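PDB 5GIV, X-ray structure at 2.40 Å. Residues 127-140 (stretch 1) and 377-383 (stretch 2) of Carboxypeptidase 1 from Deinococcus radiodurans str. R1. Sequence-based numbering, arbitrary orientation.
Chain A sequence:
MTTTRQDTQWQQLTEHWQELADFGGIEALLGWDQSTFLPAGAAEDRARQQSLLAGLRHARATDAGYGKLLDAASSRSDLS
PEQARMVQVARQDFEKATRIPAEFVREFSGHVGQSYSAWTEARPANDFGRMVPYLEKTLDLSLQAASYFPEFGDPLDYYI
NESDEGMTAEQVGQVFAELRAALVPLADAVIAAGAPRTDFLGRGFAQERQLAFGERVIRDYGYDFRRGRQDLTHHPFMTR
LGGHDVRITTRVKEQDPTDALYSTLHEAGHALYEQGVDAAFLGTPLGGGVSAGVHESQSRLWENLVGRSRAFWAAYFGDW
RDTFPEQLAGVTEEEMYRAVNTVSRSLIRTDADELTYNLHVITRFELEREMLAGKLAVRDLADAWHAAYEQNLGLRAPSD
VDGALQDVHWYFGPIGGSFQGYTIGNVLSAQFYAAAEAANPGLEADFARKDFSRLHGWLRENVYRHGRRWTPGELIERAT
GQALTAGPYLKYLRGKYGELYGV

Stretch 1, residues 127-140: DFGRMVPYLEKTLD
Stretch 2 (377-383) AVRDLAD

The frame is a helix that begins after Asp-127 and runs on past Asp-140, packed against a tight turn and the start of a second helix. From Pro-133 on, residues sit near phi -63, psi -42; Met-131 (-81/-17) and Val-132 (-52/-51) depart from this, and Pro-133, whose N lacks a bond to the preceding turn, kinks the helix. Asp-127 (phi -113, psi 71; chi1 t) caps the N-terminus: its OD1 accepts from Arg-130 N at 3.2 Å. In the partner, Ala-377 (-75/145) leads into a 3-10 segment, 378-380, followed by helix from Leu-381. Asp-380 N to Ala-377 O and Leu-381 N to Val-378 O, each 2.9 Å, close that turn.

Register runs antiparallel in sequence: CA atoms pair at 7.3 Å for Phe-128 and Ala-382, 5.7 Å for Val-132 and Arg-379, and 6.0 Å for Glu-136 and Val-378.

Aliphatic packing centres on Val-378 (chi1 t), which points toward the helix and has the largest covered area. Its CG1 lies 3.5 Å from Leu-135 CB and 3.6 Å from Val-132 O; its CG2 lies 4.0 Å from Leu-139 CD2, and its CB 3.5 Å from Glu-136 CG. Thus one beta-branched residue meets successive helical turns. Leu-135 (m, t) also brings CD1 to 4.1 Å from CD2 of Leu-381 (t, p). Val-132 (t) sets CG1 3.9 Å from Arg-379 CA; Leu-139 is t, p.

The aromatic contact uses Phe-128 (chi1 t, chi2 79°). Ala-382 CB sits over one face, 3.8 Å from the Phe-128 ring centroid and 20° off the normal, a CH-pi contact that a methyl makes at close range. Phe-128 CZ lies 3.9 Å from Val-378 O, at the ring edge, and 3.9 Å from Leu-381 CB.

No cross-stretch hydrogen bond occurs among the modelled atoms. Glu-136 (m, t, chi3 -13°) sets off sideways, but its end comes nearer, with OE2 4.1 Å from Arg-379 N; Arg-379 is modelled only to CB.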

# COMPACT_ATOMS: atom_id res chain seq x y z
N ASP A 127 13.62 -29.50 -5.85
CA ASP A 127 13.89 -29.64 -7.27
C ASP A 127 15.05 -28.72 -7.64
O ASP A 127 14.88 -27.67 -8.28
CB ASP A 127 12.62 -29.34 -8.09
CG ASP A 127 12.74 -29.74 -9.55
OD1 ASP A 127 13.77 -30.34 -9.94
OD2 ASP A 127 11.79 -29.48 -10.31
N PHE A 128 16.24 -29.08 -7.18
CA PHE A 128 17.42 -28.29 -7.52
C PHE A 128 17.78 -28.47 -8.99
O PHE A 128 18.25 -27.52 -9.63
CB PHE A 128 18.62 -28.66 -6.65
CG PHE A 128 19.86 -27.89 -7.00
CD1 PHE A 128 20.04 -26.59 -6.57
CD2 PHE A 128 20.85 -28.47 -7.78
CE1 PHE A 128 21.18 -25.88 -6.90
CE2 PHE A 128 22.00 -27.76 -8.12
CZ PHE A 128 22.16 -26.46 -7.67
N GLY A 129 17.57 -29.67 -9.53
CA GLY A 129 17.85 -29.89 -10.94
C GLY A 129 17.11 -28.93 -11.86
O GLY A 129 17.62 -28.56 -12.91
N ARG A 130 15.92 -28.50 -11.46
CA ARG A 130 15.20 -27.53 -12.27
C ARG A 130 15.87 -26.16 -12.26
O ARG A 130 15.84 -25.45 -13.27
CB ARG A 130 13.75 -27.42 -11.80
CG ARG A 130 12.92 -26.34 -12.48
CD ARG A 130 11.54 -26.27 -11.86
NE ARG A 130 10.70 -25.20 -12.39
CZ ARG A 130 9.50 -24.89 -11.89
NH1 ARG A 130 9.00 -25.57 -10.86
NH2 ARG A 130 8.80 -23.89 -12.41
N MET A 131 16.47 -25.77 -11.13
CA MET A 131 17.07 -24.45 -11.04
C MET A 131 18.46 -24.37 -11.68
O MET A 131 18.94 -23.26 -11.94
CB MET A 131 17.17 -24.01 -9.57
CG MET A 131 15.84 -23.99 -8.85
SD MET A 131 14.54 -23.16 -9.78
CE MET A 131 15.25 -21.54 -10.05
N VAL A 132 19.11 -25.51 -11.93
CA VAL A 132 20.47 -25.49 -12.46
C VAL A 132 20.57 -24.61 -13.71
O VAL A 132 21.46 -23.74 -13.75
CB VAL A 132 20.98 -26.91 -12.69
CG1 VAL A 132 22.26 -26.87 -13.50
CG2 VAL A 132 21.22 -27.62 -11.37
N PRO A 133 19.73 -24.78 -14.74
CA PRO A 133 19.82 -23.87 -15.89
C PRO A 133 19.63 -22.40 -15.54
O PRO A 133 20.33 -21.55 -16.10
CB PRO A 133 18.73 -24.40 -16.84
CG PRO A 133 17.84 -25.25 -15.98
CD PRO A 133 18.74 -25.84 -14.94
N TYR A 134 18.69 -22.07 -14.65
CA TYR A 134 18.52 -20.68 -14.24
C TYR A 134 19.79 -20.14 -13.59
O TYR A 134 20.21 -19.00 -13.86
CB TYR A 134 17.35 -20.54 -13.27
CG TYR A 134 15.98 -20.69 -13.89
CD1 TYR A 134 15.31 -19.59 -14.40
CD2 TYR A 134 15.35 -21.92 -13.92
CE1 TYR A 134 14.05 -19.72 -14.95
CE2 TYR A 134 14.09 -22.06 -14.47
CZ TYR A 134 13.44 -20.96 -14.98
OH TYR A 134 12.18 -21.09 -15.53
N LEU A 135 20.43 -20.93 -12.73
CA LEU A 135 21.65 -20.47 -12.08
C LEU A 135 22.79 -20.34 -13.09
O LEU A 135 23.62 -19.44 -12.97
CB LEU A 135 22.04 -21.43 -10.96
CG LEU A 135 21.17 -21.47 -9.69
CD1 LEU A 135 21.49 -22.72 -8.88
CD2 LEU A 135 21.36 -20.20 -8.85
N GLU A 136 22.84 -21.22 -14.08
CA GLU A 136 23.89 -21.13 -15.09
C GLU A 136 23.76 -19.84 -15.89
O GLU A 136 24.76 -19.14 -16.13
CB GLU A 136 23.84 -22.37 -15.99
CG GLU A 136 24.53 -23.55 -15.33
CD GLU A 136 24.35 -24.86 -16.07
OE1 GLU A 136 23.48 -24.93 -16.98
OE2 GLU A 136 25.09 -25.82 -15.73
N LYS A 137 22.54 -19.50 -16.31
CA LYS A 137 22.34 -18.23 -17.01
C LYS A 137 22.63 -17.06 -16.08
O LYS A 137 23.19 -16.04 -16.51
CB LYS A 137 20.92 -18.15 -17.57
CG LYS A 137 20.73 -16.95 -18.50
CD LYS A 137 19.35 -16.92 -19.15
CE LYS A 137 19.24 -15.74 -20.12
NZ LYS A 137 17.94 -15.70 -20.85
N THR A 138 22.22 -17.17 -14.81
CA THR A 138 22.51 -16.10 -13.86
C THR A 138 24.02 -15.92 -13.67
O THR A 138 24.51 -14.79 -13.61
CB THR A 138 21.83 -16.37 -12.51
OG1 THR A 138 20.42 -16.25 -12.66
CG2 THR A 138 22.30 -15.35 -11.48
N LEU A 139 24.77 -17.03 -13.59
CA LEU A 139 26.21 -16.90 -13.43
C LEU A 139 26.84 -16.22 -14.64
O LEU A 139 27.71 -15.36 -14.49
CB LEU A 139 26.85 -18.27 -13.21
CG LEU A 139 28.37 -18.19 -13.10
CD1 LEU A 139 28.78 -17.37 -11.88
CD2 LEU A 139 28.99 -19.58 -13.04
N ASP A 140 26.40 -16.59 -15.84
CA ASP A 140 26.93 -15.97 -17.06
C ASP A 140 26.60 -14.49 -17.10
O ASP A 140 27.46 -13.65 -17.39
CB ASP A 140 26.40 -16.71 -18.28
CG ASP A 140 26.70 -15.99 -19.59
OD1 ASP A 140 27.88 -15.96 -20.01
OD2 ASP A 140 25.75 -15.47 -20.22
N ALA A 377 31.34 -25.79 -11.06
CA ALA A 377 30.23 -25.78 -12.01
C ALA A 377 28.91 -25.66 -11.26
O ALA A 377 28.74 -26.19 -10.17
CB ALA A 377 30.24 -27.05 -12.86
N VAL A 378 27.96 -24.94 -11.88
CA VAL A 378 26.67 -24.72 -11.24
C VAL A 378 25.97 -26.05 -10.97
O VAL A 378 25.34 -26.23 -9.91
CB VAL A 378 25.80 -23.80 -12.10
CG1 VAL A 378 24.37 -23.89 -11.65
CG2 VAL A 378 26.31 -22.38 -12.03
N ARG A 379 26.09 -27.01 -11.89
CA ARG A 379 25.41 -28.28 -11.68
C ARG A 379 25.98 -29.02 -10.48
O ARG A 379 25.31 -29.91 -9.94
CB ARG A 379 25.53 -29.17 -12.93
N ASP A 380 27.17 -28.65 -10.03
CA ASP A 380 27.78 -29.24 -8.85
C ASP A 380 27.52 -28.45 -7.57
O ASP A 380 28.03 -28.83 -6.51
CB ASP A 380 29.29 -29.38 -9.08
CG ASP A 380 29.63 -30.38 -10.17
OD1 ASP A 380 28.72 -31.06 -10.66
OD2 ASP A 380 30.81 -30.47 -10.56
N LEU A 381 26.73 -27.38 -7.64
CA LEU A 381 26.58 -26.49 -6.49
C LEU A 381 25.89 -27.18 -5.32
O LEU A 381 26.30 -27.02 -4.17
CB LEU A 381 25.81 -25.23 -6.89
CG LEU A 381 25.53 -24.22 -5.77
CD1 LEU A 381 26.83 -23.69 -5.14
CD2 LEU A 381 24.69 -23.07 -6.30
N ALA A 382 24.84 -27.96 -5.59
CA ALA A 382 24.11 -28.61 -4.50
C ALA A 382 25.04 -29.47 -3.66
O ALA A 382 25.01 -29.42 -2.43
CB ALA A 382 22.95 -29.45 -5.05
N ASP A 383 25.89 -30.26 -4.33
CA ASP A 383 26.82 -31.12 -3.62
C ASP A 383 27.90 -30.32 -2.90
O ASP A 383 28.25 -30.62 -1.75
CB ASP A 383 27.43 -32.13 -4.59
CG ASP A 383 26.38 -33.05 -5.20
OD1 ASP A 383 25.48 -33.50 -4.45
OD2 ASP A 383 26.42 -33.30 -6.43